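Local coordinates for SusD-like protein BACOVA_02651 (Bacteroides ovatus, PDB 5E75), which binds polysaccharide at the cell surface and probably captures xyloglucan there before its transport into the periplasm for degradation, at residues Ala31-Tyr35 with Ser77-Val82; Leu233-Asn239 with Pro352-Tyr356; Tyr313-Lys317 with Pro338-Asn342; Phe387-Arg393 with Glu410-Glu414. Residue numbers count along the deposited sequence, not the author numbering.

How the interactions relate
Interactions 2, 3 and 4 all fall in the SusD-family part of the chain, whereas interaction 1 belongs to the N-terminal helical part and comes no closer than about 6 Å, between nearest atoms, to interaction 2. Interaction 2 is the hub: it touches interaction 3, where Y236 CD2 lies 3.4 Å from D341 O, and interaction 4, where L233 CD1 lies 3.8 Å from R393 NH2. Both segments of interaction 3 fall between those of interaction 2 in sequence; the centres of interactions 2 and 3 are about 14 Å apart. In interaction 3 the D339 side chain is about 3 Å from a bound TRS molecule, probably from the crystallisation liquor. Interactions 1 and 4 flank the chain's centre on opposite sides.

Interaction 1 of 4, residues Ala31-Tyr35 with Ser77-Val82; sequences AWFDY and SGFYSV
W32 lays its six-membered ring against V82, whose CG2 stands 3.6 Å from the ring centroid and 14° off the ring normal, a CH-pi contact over the face. The m rotamer of W32 (chi1 -68°, chi2 97°) achieves this although its CA-to-CB bond points away from helix 70-95; V82 is t. Segment 31-35 leads into the short helix 33-36, while 77-82 is regular helix. CA atoms pair A31 with V82 at 4.8 Å and D34 with G78 at 4.4 Å, so the backbones almost touch. At G78 a CB would sit about 2.6 Å from Y35 N, a clash, and the absence of a side chain permits the approach: D34 CB lies 3.6 Å from G78 CA. Beyond it, Y35 (chi1 171°, chi2 58°) meets F79 (chi1 -65°), with Y35 CE1 to F79 CZ at 3.4 Å, centroids 4.4 Å apart and planes oblique at 42°. The Y35 hydroxyl is hydrogen-bonded to Y423, and F79 also packs on M124 of helix 103-125. This is close helix-helix packing through a glycine, within the helical N-terminal part of a SusD-family protein. At the partly exposed edge S77 OG donates to D34 OD2 at 2.8 Å; within its own helix S81 OG donates to S77 O at 2.9 Å. The contact therefore rests on close apolar and aromatic fit made possible by a bare glycine backbone, with the D34-S77 hydrogen bond as the one direct polar link across the segments.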
loop_
_atom_site.group_PDB
_atom_site.type_symbol
_atom_site.label_atom_id
_atom_site.label_comp_id
_atom_site.label_asym_id
_atom_site.label_seq_id
_atom_site.Cartn_x
_atom_site.Cartn_y
_atom_site.Cartn_z
ATOM N N ALA A 31 -4.070 -11.686 11.138
ATOM C CA ALA A 31 -3.242 -12.274 10.098
ATOM C C ALA A 31 -2.167 -11.324 9.565
ATOM O O ALA A 31 -1.057 -11.760 9.270
ATOM C CB ALA A 31 -4.110 -12.745 8.968
ATOM N N TRP A 32 -2.509 -10.038 9.490
ATOM C CA TRP A 32 -1.653 -9.004 8.893
ATOM C C TRP A 32 -0.770 -8.290 9.913
ATOM O O TRP A 32 0.089 -7.484 9.543
ATOM C CB TRP A 32 -2.538 -7.964 8.197
ATOM C CG TRP A 32 -3.236 -8.482 6.980
ATOM C CD1 TRP A 32 -4.517 -8.947 6.916
ATOM C CD2 TRP A 32 -2.696 -8.601 5.655
ATOM N NE1 TRP A 32 -4.801 -9.380 5.637
ATOM C CE2 TRP A 32 -3.706 -9.163 4.841
ATOM C CE3 TRP A 32 -1.455 -8.308 5.087
ATOM C CZ2 TRP A 32 -3.503 -9.433 3.480
ATOM C CZ3 TRP A 32 -1.263 -8.569 3.744
ATOM C CH2 TRP A 32 -2.283 -9.113 2.954
ATOM N N PHE A 33 -0.958 -8.590 11.188
ATOM C CA PHE A 33 -0.351 -7.805 12.254
ATOM C C PHE A 33 1.184 -7.717 12.157
ATOM O O PHE A 33 1.743 -6.628 12.336
ATOM C CB PHE A 33 -0.781 -8.349 13.628
ATOM C CG PHE A 33 -0.245 -7.550 14.780
ATOM C CD1 PHE A 33 -0.902 -6.411 15.231
ATOM C CD2 PHE A 33 0.921 -7.937 15.404
ATOM C CE1 PHE A 33 -0.391 -5.672 16.279
ATOM C CE2 PHE A 33 1.434 -7.191 16.457
ATOM C CZ PHE A 33 0.772 -6.065 16.888
ATOM N N ASP A 34 1.877 -8.815 11.873
ATOM C CA ASP A 34 3.341 -8.790 11.882
ATOM C C ASP A 34 3.869 -7.872 10.788
ATOM O O ASP A 34 4.966 -7.351 10.903
ATOM C CB ASP A 34 3.981 -10.179 11.707
ATOM C CG ASP A 34 3.916 -11.027 12.952
ATOM O OD1 ASP A 34 3.428 -10.538 13.989
ATOM O OD2 ASP A 34 4.378 -12.192 12.877
ATOM N N TYR A 35 3.104 -7.711 9.711
ATOM C CA TYR A 35 3.479 -6.794 8.630
ATOM C C TYR A 35 3.116 -5.357 8.984
ATOM O O TYR A 35 3.970 -4.471 8.911
ATOM C CB TYR A 35 2.779 -7.229 7.341
ATOM C CG TYR A 35 2.870 -6.280 6.157
ATOM C CD1 TYR A 35 4.098 -5.896 5.634
ATOM C CD2 TYR A 35 1.719 -5.809 5.533
ATOM C CE1 TYR A 35 4.172 -5.059 4.529
ATOM C CE2 TYR A 35 1.794 -4.961 4.436
ATOM C CZ TYR A 35 3.023 -4.600 3.941
ATOM O OH TYR A 35 3.129 -3.762 2.838
ATOM N N SER A 77 7.388 -12.951 7.831
ATOM C CA SER A 77 6.517 -13.564 8.836
ATOM C C SER A 77 5.060 -13.157 8.677
ATOM O O SER A 77 4.167 -13.997 8.750
ATOM C CB SER A 77 6.974 -13.193 10.259
ATOM O OG SER A 77 6.097 -13.765 11.240
ATOM N N GLY A 78 4.811 -11.864 8.486
ATOM C CA GLY A 78 3.461 -11.366 8.332
ATOM C C GLY A 78 2.734 -11.914 7.130
ATOM O O GLY A 78 1.605 -12.389 7.237
ATOM N N PHE A 79 3.378 -11.866 5.956
ATOM C CA PHE A 79 2.726 -12.357 4.766
ATOM C C PHE A 79 2.488 -13.859 4.892
ATOM O O PHE A 79 1.417 -14.330 4.513
ATOM C CB PHE A 79 3.549 -12.043 3.512
ATOM C CG PHE A 79 3.685 -10.567 3.216
ATOM C CD1 PHE A 79 2.572 -9.735 3.131
ATOM C CD2 PHE A 79 4.926 -10.012 3.021
ATOM C CE1 PHE A 79 2.712 -8.364 2.858
ATOM C CE2 PHE A 79 5.069 -8.655 2.756
ATOM C CZ PHE A 79 3.961 -7.839 2.670
ATOM N N TYR A 80 3.468 -14.601 5.414
ATOM C CA TYR A 80 3.244 -16.037 5.601
ATOM C C TYR A 80 2.216 -16.335 6.695
ATOM O O TYR A 80 1.567 -17.367 6.648
ATOM C CB TYR A 80 4.560 -16.822 5.782
ATOM C CG TYR A 80 5.145 -17.160 4.435
ATOM C CD1 TYR A 80 4.546 -18.119 3.633
ATOM C CD2 TYR A 80 6.234 -16.469 3.913
ATOM C CE1 TYR A 80 5.029 -18.422 2.389
ATOM C CE2 TYR A 80 6.724 -16.770 2.635
ATOM C CZ TYR A 80 6.111 -17.754 1.898
ATOM O OH TYR A 80 6.584 -18.055 0.634
ATOM N N SER A 81 2.025 -15.421 7.635
ATOM C CA SER A 81 0.937 -15.567 8.605
ATOM C C SER A 81 -0.425 -15.471 7.920
ATOM O O SER A 81 -1.362 -16.201 8.244
ATOM C CB SER A 81 1.051 -14.515 9.712
ATOM O OG SER A 81 2.128 -14.793 10.587
ATOM N N VAL A 82 -0.550 -14.567 6.953
ATOM C CA VAL A 82 -1.773 -14.495 6.158
ATOM C C VAL A 82 -1.992 -15.804 5.391
ATOM O O VAL A 82 -3.100 -16.360 5.386
ATOM C CB VAL A 82 -1.769 -13.290 5.164
ATOM C CG1 VAL A 82 -3.052 -13.276 4.346
ATOM C CG2 VAL A 82 -1.620 -11.970 5.899
#

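Interaction 2 of 4, residues Leu233-Asn239 with Pro352-Tyr356; sequences LFKYKNN and PLNTY
Y356, with chi1 -74° and chi2 -69°, reaches from its strand to donate from OH to L233 O at 2.7 Å; the same hydroxyl is hydrogen-bonded to N241. Its ring passes F234 (chi1 -46°, chi2 -73°), with F234 CE1 to Y356 CE2 at 3.8 Å and centroids 6.0 Å apart. N239, in the m rotamer (chi1 -82°, chi2 -16°), presents its amide to the backbone at both ends: ND2 donates to P352 O at 3.0 Å and OD1 accepts from N354 N at 3.1 Å, with an N-H...O angle of 173°. The side chain thus bridges the residues leading into strand 355-359, which pairs antiparallel with 244-248, and ties to them the loop with a 3-10 turn at 236-237. Nearest CA atoms are Y236 and L353, 5.1 Å apart. L353 (m, t) sends CD2 to 3.4 Å from Y236 N. Y236 has an off-well chi1 of 139°, which sets CD1 3.7 Å from P352 CB while its OH is hydrogen-bonded to D343.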
loop_
_atom_site.group_PDB
_atom_site.type_symbol
_atom_site.label_atom_id
_atom_site.label_comp_id
_atom_site.label_asym_id
_atom_site.label_seq_id
_atom_site.Cartn_x
_atom_site.Cartn_y
_atom_site.Cartn_z
ATOM N N LEU A 233 -11.268 10.169 3.410
ATOM C CA LEU A 233 -10.846 8.773 3.333
ATOM C C LEU A 233 -9.986 8.369 4.527
ATOM O O LEU A 233 -9.879 7.190 4.848
ATOM C CB LEU A 233 -10.024 8.541 2.063
ATOM C CG LEU A 233 -10.771 8.564 0.743
ATOM C CD1 LEU A 233 -9.779 8.736 -0.402
ATOM C CD2 LEU A 233 -11.622 7.309 0.573
ATOM N N PHE A 234 -9.369 9.349 5.183
ATOM C CA PHE A 234 -8.325 9.086 6.169
ATOM C C PHE A 234 -8.732 9.552 7.553
ATOM O O PHE A 234 -7.895 9.889 8.388
ATOM C CB PHE A 234 -7.011 9.695 5.666
ATOM C CG PHE A 234 -6.750 9.370 4.231
ATOM C CD1 PHE A 234 -6.361 8.092 3.856
ATOM C CD2 PHE A 234 -6.960 10.318 3.249
ATOM C CE1 PHE A 234 -6.171 7.775 2.517
ATOM C CE2 PHE A 234 -6.765 9.993 1.903
ATOM C CZ PHE A 234 -6.357 8.741 1.552
ATOM N N LYS A 235 -10.045 9.491 7.797
ATOM C CA LYS A 235 -10.643 9.756 9.097
ATOM C C LYS A 235 -11.334 8.486 9.573
ATOM O O LYS A 235 -11.981 7.784 8.787
ATOM C CB LYS A 235 -11.662 10.884 8.990
ATOM C CG LYS A 235 -11.076 12.188 8.528
ATOM C CD LYS A 235 -12.145 13.251 8.305
ATOM C CE LYS A 235 -11.588 14.471 7.586
ATOM N NZ LYS A 235 -12.646 15.456 7.273
ATOM N N TYR A 236 -11.193 8.193 10.856
ATOM C CA TYR A 236 -11.726 6.959 11.431
ATOM C C TYR A 236 -13.247 6.804 11.272
ATOM O O TYR A 236 -13.741 5.693 11.056
ATOM C CB TYR A 236 -11.297 6.846 12.901
ATOM C CG TYR A 236 -12.352 6.331 13.844
ATOM C CD1 TYR A 236 -12.557 4.980 14.009
ATOM C CD2 TYR A 236 -13.127 7.214 14.580
ATOM C CE1 TYR A 236 -13.535 4.513 14.891
ATOM C CE2 TYR A 236 -14.089 6.777 15.433
ATOM C CZ TYR A 236 -14.290 5.432 15.595
ATOM O OH TYR A 236 -15.269 5.022 16.471
ATOM N N LYS A 237 -13.987 7.906 11.352
ATOM C CA LYS A 237 -15.440 7.834 11.204
ATOM C C LYS A 237 -15.835 7.329 9.835
ATOM O O LYS A 237 -16.967 6.887 9.652
ATOM C CB LYS A 237 -16.094 9.196 11.431
ATOM C CG LYS A 237 -16.138 9.662 12.880
ATOM C CD LYS A 237 -17.013 8.789 13.741
ATOM C CE LYS A 237 -17.377 9.505 15.035
ATOM N NZ LYS A 237 -18.136 8.595 15.941
ATOM N N ASN A 238 -14.922 7.392 8.866
ATOM C CA ASN A 238 -15.202 6.926 7.512
ATOM C C ASN A 238 -14.486 5.630 7.167
ATOM O O ASN A 238 -14.396 5.282 5.992
ATOM C CB ASN A 238 -14.859 8.007 6.489
ATOM C CG ASN A 238 -15.646 9.271 6.718
ATOM O OD1 ASN A 238 -16.859 9.219 6.948
ATOM N ND2 ASN A 238 -14.968 10.408 6.715
ATOM N N ASN A 239 -14.015 4.891 8.174
ATOM C CA ASN A 239 -13.549 3.534 7.923
ATOM C C ASN A 239 -14.667 2.812 7.165
ATOM O O ASN A 239 -15.852 2.982 7.478
ATOM C CB ASN A 239 -13.282 2.778 9.229
ATOM C CG ASN A 239 -11.919 3.078 9.848
ATOM O OD1 ASN A 239 -11.009 3.618 9.212
ATOM N ND2 ASN A 239 -11.777 2.696 11.102
ATOM N N PRO A 352 -6.916 4.311 15.368
ATOM C CA PRO A 352 -8.249 3.826 15.002
ATOM C C PRO A 352 -8.468 3.676 13.491
ATOM O O PRO A 352 -9.534 3.228 13.067
ATOM C CB PRO A 352 -9.154 4.927 15.552
ATOM C CG PRO A 352 -8.375 6.147 15.386
ATOM C CD PRO A 352 -6.938 5.750 15.683
ATOM N N LEU A 353 -7.483 4.036 12.683
ATOM C CA LEU A 353 -7.652 3.949 11.245
ATOM C C LEU A 353 -7.451 2.546 10.722
ATOM O O LEU A 353 -6.550 1.818 11.160
ATOM C CB LEU A 353 -6.658 4.877 10.551
ATOM C CG LEU A 353 -6.769 6.343 10.947
ATOM C CD1 LEU A 353 -5.637 7.104 10.315
ATOM C CD2 LEU A 353 -8.099 6.937 10.523
ATOM N N ASN A 354 -8.296 2.156 9.774
ATOM C CA ASN A 354 -8.023 0.955 9.012
ATOM C C ASN A 354 -6.792 1.159 8.127
ATOM O O ASN A 354 -6.376 2.314 7.883
ATOM C CB ASN A 354 -9.222 0.596 8.128
ATOM C CG ASN A 354 -10.355 -0.051 8.896
ATOM O OD1 ASN A 354 -10.199 -0.461 10.048
ATOM N ND2 ASN A 354 -11.500 -0.150 8.254
ATOM N N THR A 355 -6.215 0.058 7.645
ATOM C CA THR A 355 -5.116 0.138 6.675
ATOM C C THR A 355 -5.644 -0.301 5.316
ATOM O O THR A 355 -6.013 -1.447 5.119
ATOM C CB THR A 355 -3.938 -0.778 7.065
ATOM O OG1 THR A 355 -3.461 -0.419 8.367
ATOM C CG2 THR A 355 -2.786 -0.664 6.079
ATOM N N TYR A 356 -5.723 0.620 4.369
ATOM C CA TYR A 356 -6.219 0.291 3.040
ATOM C C TYR A 356 -5.361 -0.763 2.346
ATOM O O TYR A 356 -4.127 -0.718 2.406
ATOM C CB TYR A 356 -6.259 1.534 2.154
ATOM C CG TYR A 356 -7.370 2.490 2.479
ATOM C CD1 TYR A 356 -8.696 2.147 2.235
ATOM C CD2 TYR A 356 -7.106 3.741 3.010
ATOM C CE1 TYR A 356 -9.723 3.003 2.521
ATOM C CE2 TYR A 356 -8.149 4.628 3.298
ATOM C CZ TYR A 356 -9.461 4.229 3.055
ATOM O OH TYR A 356 -10.516 5.065 3.329
#

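Interaction 3 of 4, residues Tyr313-Lys317 with Pro338-Asn342; sequences YICIK and PDDDN
An inverse gamma turn centred on D340 (phi/psi -85/62) joins the loop that precedes strand 321-322 in sequence to the loop that follows it, in the SusD-family region. D340 is m (chi1 -72°, chi2 -30°), and its carboxylate meets two successive backbone amides: OD2 accepts from C315 N at 2.9 Å and OD1 from I316 N at 2.9 Å, angles 155° and 169°. C315 at 54/50 has a positive phi and leads into the 3-10 turn at 316-317; the nearest CA pair, I316 with D340, is 5.8 Å apart. OD2 also accepts from G337 N, so the carboxylate draws its own loop together too. Water 1 donates to Y313 O and D340 O, both at 2.7 Å, and water 2 links K317 N (3.0 Å) to D340 OD1 (2.7 Å). I316 (m, t) brings CD1 to 3.6 Å from D341 OD2. At the exposed end of the contact, K317, bent at chi3 (m, t, m, t), forms a salt bridge in which NZ lies 2.7 Å from D339 OD2, an oxygen placed with less certainty.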
loop_
_atom_site.group_PDB
_atom_site.type_symbol
_atom_site.label_atom_id
_atom_site.label_comp_id
_atom_site.label_asym_id
_atom_site.label_seq_id
_atom_site.Cartn_x
_atom_site.Cartn_y
_atom_site.Cartn_z
ATOM N N TYR A 313 -10.045 19.701 11.380
ATOM C CA TYR A 313 -10.484 18.442 11.979
ATOM C C TYR A 313 -9.422 17.781 12.870
ATOM O O TYR A 313 -9.606 16.650 13.343
ATOM C CB TYR A 313 -10.950 17.490 10.866
ATOM C CG TYR A 313 -9.907 17.134 9.818
ATOM C CD1 TYR A 313 -9.746 17.897 8.668
ATOM C CD2 TYR A 313 -9.118 16.010 9.966
ATOM C CE1 TYR A 313 -8.799 17.562 7.701
ATOM C CE2 TYR A 313 -8.167 15.673 9.015
ATOM C CZ TYR A 313 -8.011 16.450 7.886
ATOM O OH TYR A 313 -7.070 16.077 6.939
ATOM N N ILE A 314 -8.325 18.508 13.092
ATOM C CA ILE A 314 -7.278 18.127 14.028
ATOM C C ILE A 314 -7.231 19.219 15.105
ATOM O O ILE A 314 -7.349 20.391 14.777
ATOM C CB ILE A 314 -5.902 18.029 13.308
ATOM C CG1 ILE A 314 -5.951 17.012 12.155
ATOM C CG2 ILE A 314 -4.792 17.680 14.300
ATOM C CD1 ILE A 314 -6.192 15.568 12.597
ATOM N N CYS A 315 -7.084 18.832 16.374
ATOM C CA CYS A 315 -7.142 19.780 17.493
ATOM C C CYS A 315 -8.437 20.568 17.432
ATOM O O CYS A 315 -8.442 21.802 17.533
ATOM C CB CYS A 315 -5.960 20.743 17.474
ATOM S SG CYS A 315 -4.392 19.899 17.525
ATOM N N ILE A 316 -9.537 19.847 17.285
ATOM C CA ILE A 316 -10.850 20.461 17.091
ATOM C C ILE A 316 -11.240 21.336 18.292
ATOM O O ILE A 316 -11.839 22.398 18.107
ATOM C CB ILE A 316 -11.938 19.390 16.849
ATOM C CG1 ILE A 316 -11.681 18.630 15.534
ATOM C CG2 ILE A 316 -13.327 20.016 16.825
ATOM C CD1 ILE A 316 -12.600 17.433 15.318
ATOM N N LYS A 317 -10.882 20.898 19.498
ATOM C CA LYS A 317 -11.174 21.656 20.724
ATOM C C LYS A 317 -10.365 22.941 20.856
ATOM O O LYS A 317 -10.668 23.772 21.716
ATOM C CB LYS A 317 -10.895 20.807 21.963
ATOM C CG LYS A 317 -11.800 19.619 22.148
ATOM C CD LYS A 317 -11.418 18.829 23.401
ATOM C CE LYS A 317 -9.956 18.371 23.375
ATOM N NZ LYS A 317 -9.652 17.456 24.507
ATOM N N PRO A 338 -7.472 11.811 20.777
ATOM C CA PRO A 338 -8.636 11.000 21.132
ATOM C C PRO A 338 -9.976 11.699 20.863
ATOM O O PRO A 338 -10.934 11.033 20.461
ATOM C CB PRO A 338 -8.445 10.779 22.628
ATOM C CG PRO A 338 -6.985 10.874 22.844
ATOM C CD PRO A 338 -6.483 11.883 21.867
ATOM N N ASP A 339 -10.045 13.010 21.065
ATOM C CA ASP A 339 -11.304 13.723 20.921
ATOM C C ASP A 339 -11.534 14.352 19.570
ATOM O O ASP A 339 -12.529 15.045 19.395
ATOM C CB ASP A 339 -11.406 14.838 21.948
ATOM C CG ASP A 339 -11.324 14.333 23.344
ATOM O OD1 ASP A 339 -11.757 13.192 23.595
ATOM O OD2 ASP A 339 -10.823 15.094 24.177
ATOM N N ASP A 340 -10.632 14.124 18.613
ATOM C CA ASP A 340 -10.797 14.686 17.266
ATOM C C ASP A 340 -11.692 13.786 16.401
ATOM O O ASP A 340 -11.269 13.252 15.361
ATOM C CB ASP A 340 -9.434 14.916 16.608
ATOM C CG ASP A 340 -8.675 16.085 17.228
ATOM O OD1 ASP A 340 -9.342 17.036 17.713
ATOM O OD2 ASP A 340 -7.423 16.055 17.215
ATOM N N ASP A 341 -12.941 13.620 16.847
ATOM C CA ASP A 341 -13.895 12.710 16.222
ATOM C C ASP A 341 -13.333 11.287 16.149
ATOM O O ASP A 341 -13.626 10.548 15.208
ATOM C CB ASP A 341 -14.346 13.227 14.840
ATOM C CG ASP A 341 -15.134 14.530 14.923
ATOM O OD1 ASP A 341 -15.743 14.819 15.988
ATOM O OD2 ASP A 341 -15.170 15.258 13.913
ATOM N N ASN A 342 -12.533 10.901 17.143
ATOM C CA ASN A 342 -11.967 9.550 17.209
ATOM C C ASN A 342 -12.551 8.677 18.326
ATOM O O ASN A 342 -12.068 7.576 18.567
ATOM C CB ASN A 342 -10.445 9.624 17.347
ATOM C CG ASN A 342 -9.778 10.087 16.069
ATOM O OD1 ASN A 342 -10.108 9.591 14.984
ATOM N ND2 ASN A 342 -8.870 11.048 16.173
HETATM O O HOH W 1 -10.976 14.401 12.882
HETATM O O HOH W 2 -9.901 18.125 20.097
#

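Interaction 4 of 4, residues Phe387-Arg393 with Glu410-Glu414; sequences FNRVRER and ERRVE
Two helices of the SusD-family part, 382-393 and 404-415, meet here in a buried, charge-rich contact. Their short segments run at 42° between N-to-C directions, with axes 11.6 Å apart at closest approach; V390 and E414 CA atoms are 8.1 Å apart, R391 and E410 8.3 Å. That wide spacing is filled by long side chains. E410 (chi1 -159°, chi2 64°) and E414 (chi1 -176°, chi2 64°) are i and i+4 positions, on the same side of their helix, and the CA-to-CB bonds of both point toward the partner. Each pairs with an arginine: R391 NH1 donates to E410 OE1 at 2.9 Å, and R393 NH2 to E414 OE2 at 2.9 Å. The motif is a buried salt-bridge network centred on the two helices and extended by R299 of helix 297-303, which bridges both glutamates, R359 of strand 355-359, which pairs with E414, and E243 and E293, which pair with R393 and R391; R391 NE is hydrogen-bonded to N397 O. Water 3 donates to V390 O (2.9 Å) and E414 OE1 (2.8 Å) and accepts from R393 NE (2.8 Å). F387 (t) adds an apolar contact, CE2 to E410 CB at 3.7 Å, while the V390 CG1 methyl lies against the carboxylate, 3.3 Å from E414 OE1.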
loop_
_atom_site.group_PDB
_atom_site.type_symbol
_atom_site.label_atom_id
_atom_site.label_comp_id
_atom_site.label_asym_id
_atom_site.label_seq_id
_atom_site.Cartn_x
_atom_site.Cartn_y
_atom_site.Cartn_z
ATOM N N PHE A 387 -9.554 8.017 -15.091
ATOM C CA PHE A 387 -8.373 8.756 -14.666
ATOM C C PHE A 387 -8.790 10.171 -14.258
ATOM O O PHE A 387 -8.400 10.690 -13.195
ATOM C CB PHE A 387 -7.334 8.812 -15.800
ATOM C CG PHE A 387 -6.132 9.660 -15.499
ATOM C CD1 PHE A 387 -6.163 11.037 -15.692
ATOM C CD2 PHE A 387 -4.960 9.087 -15.037
ATOM C CE1 PHE A 387 -5.061 11.818 -15.415
ATOM C CE2 PHE A 387 -3.839 9.878 -14.764
ATOM C CZ PHE A 387 -3.907 11.242 -14.941
ATOM N N ASN A 388 -9.612 10.791 -15.098
ATOM C CA ASN A 388 -10.013 12.163 -14.850
ATOM C C ASN A 388 -10.984 12.330 -13.691
ATOM O O ASN A 388 -11.069 13.427 -13.119
ATOM C CB ASN A 388 -10.509 12.827 -16.148
ATOM C CG ASN A 388 -9.362 13.313 -17.005
ATOM O OD1 ASN A 388 -8.329 13.742 -16.494
ATOM N ND2 ASN A 388 -9.537 13.260 -18.310
ATOM N N ARG A 389 -11.676 11.260 -13.290
ATOM C CA ARG A 389 -12.481 11.301 -12.080
ATOM C C ARG A 389 -11.577 11.462 -10.855
ATOM O O ARG A 389 -11.941 12.143 -9.898
ATOM C CB ARG A 389 -13.338 10.039 -11.931
ATOM C CG ARG A 389 -14.587 9.995 -12.825
ATOM C CD ARG A 389 -15.668 10.964 -12.341
ATOM N NE ARG A 389 -16.097 10.588 -11.004
ATOM C CZ ARG A 389 -15.957 11.320 -9.897
ATOM N NH1 ARG A 389 -15.465 12.552 -9.932
ATOM N NH2 ARG A 389 -16.355 10.817 -8.733
ATOM N N VAL A 390 -10.402 10.828 -10.888
ATOM C CA VAL A 390 -9.451 10.964 -9.784
ATOM C C VAL A 390 -8.940 12.418 -9.710
ATOM O O VAL A 390 -8.842 13.016 -8.625
ATOM C CB VAL A 390 -8.304 9.945 -9.908
ATOM C CG1 VAL A 390 -7.290 10.135 -8.782
ATOM C CG2 VAL A 390 -8.847 8.516 -9.878
ATOM N N ARG A 391 -8.617 12.987 -10.865
ATOM C CA ARG A 391 -8.216 14.396 -10.945
ATOM C C ARG A 391 -9.328 15.309 -10.414
ATOM O O ARG A 391 -9.079 16.247 -9.632
ATOM C CB ARG A 391 -7.945 14.782 -12.404
ATOM C CG ARG A 391 -6.887 13.955 -13.136
ATOM C CD ARG A 391 -5.479 14.379 -12.817
ATOM N NE ARG A 391 -5.183 15.754 -13.244
ATOM C CZ ARG A 391 -3.995 16.327 -13.097
ATOM N NH1 ARG A 391 -2.980 15.649 -12.576
ATOM N NH2 ARG A 391 -3.799 17.584 -13.493
ATOM N N GLU A 392 -10.543 15.074 -10.895
ATOM C CA GLU A 392 -11.703 15.879 -10.527
ATOM C C GLU A 392 -11.957 15.830 -9.018
ATOM O O GLU A 392 -12.255 16.847 -8.389
ATOM C CB GLU A 392 -12.934 15.380 -11.285
ATOM C CG GLU A 392 -14.203 16.163 -11.079
ATOM C CD GLU A 392 -15.266 15.701 -12.038
ATOM O OE1 GLU A 392 -15.505 14.478 -12.109
ATOM O OE2 GLU A 392 -15.826 16.554 -12.769
ATOM N N ARG A 393 -11.838 14.644 -8.419
ATOM C CA ARG A 393 -12.061 14.526 -6.988
ATOM C C ARG A 393 -11.027 15.327 -6.190
ATOM O O ARG A 393 -11.353 15.899 -5.143
ATOM C CB ARG A 393 -12.069 13.047 -6.571
ATOM C CG ARG A 393 -12.543 12.799 -5.142
ATOM C CD ARG A 393 -11.398 12.762 -4.101
ATOM N NE ARG A 393 -10.534 11.604 -4.298
ATOM C CZ ARG A 393 -10.835 10.375 -3.885
ATOM N NH1 ARG A 393 -11.956 10.142 -3.215
ATOM N NH2 ARG A 393 -10.017 9.362 -4.145
ATOM N N GLU A 410 0.384 10.483 -11.053
ATOM C CA GLU A 410 -0.951 10.489 -10.486
ATOM C C GLU A 410 -1.074 9.440 -9.389
ATOM O O GLU A 410 -1.659 9.703 -8.334
ATOM C CB GLU A 410 -2.031 10.274 -11.557
ATOM C CG GLU A 410 -3.414 10.772 -11.118
ATOM C CD GLU A 410 -3.458 12.272 -10.892
ATOM O OE1 GLU A 410 -2.649 13.002 -11.525
ATOM O OE2 GLU A 410 -4.302 12.720 -10.092
ATOM N N ARG A 411 -0.516 8.250 -9.618
ATOM C CA ARG A 411 -0.563 7.221 -8.593
ATOM C C ARG A 411 0.244 7.629 -7.363
ATOM O O ARG A 411 -0.207 7.424 -6.233
ATOM C CB ARG A 411 -0.092 5.875 -9.141
ATOM C CG ARG A 411 -1.073 5.249 -10.113
ATOM C CD ARG A 411 -0.636 3.854 -10.536
ATOM N NE ARG A 411 -0.772 2.917 -9.436
ATOM C CZ ARG A 411 -1.878 2.243 -9.134
ATOM N NH1 ARG A 411 -2.955 2.284 -9.896
ATOM N NH2 ARG A 411 -1.896 1.447 -8.070
ATOM N N ARG A 412 1.429 8.194 -7.546
ATOM C CA ARG A 412 2.223 8.604 -6.393
ATOM C C ARG A 412 1.452 9.563 -5.499
ATOM O O ARG A 412 1.446 9.392 -4.269
ATOM C CB ARG A 412 3.563 9.218 -6.822
ATOM C CG ARG A 412 4.548 8.209 -7.383
ATOM C CD ARG A 412 5.929 8.789 -7.646
ATOM N NE ARG A 412 6.582 9.156 -6.391
ATOM C CZ ARG A 412 7.680 9.906 -6.285
ATOM N NH1 ARG A 412 8.296 10.400 -7.360
ATOM N NH2 ARG A 412 8.155 10.191 -5.079
ATOM N N VAL A 413 0.811 10.579 -6.093
ATOM C CA VAL A 413 0.101 11.568 -5.305
ATOM C C VAL A 413 -1.238 11.056 -4.766
ATOM O O VAL A 413 -1.658 11.465 -3.692
ATOM C CB VAL A 413 -0.096 12.942 -6.036
ATOM C CG1 VAL A 413 1.232 13.601 -6.377
ATOM C CG2 VAL A 413 -0.901 12.817 -7.276
ATOM N N GLU A 414 -1.898 10.162 -5.477
ATOM C CA GLU A 414 -3.137 9.595 -4.963
ATOM C C GLU A 414 -2.863 8.696 -3.763
ATOM O O GLU A 414 -3.657 8.684 -2.812
ATOM C CB GLU A 414 -3.868 8.833 -6.066
ATOM C CG GLU A 414 -5.225 8.273 -5.653
ATOM C CD GLU A 414 -6.253 9.310 -5.282
ATOM O OE1 GLU A 414 -6.132 10.490 -5.703
ATOM O OE2 GLU A 414 -7.223 8.940 -4.580
HETATM O O HOH W 3 -8.355 12.115 -5.946
#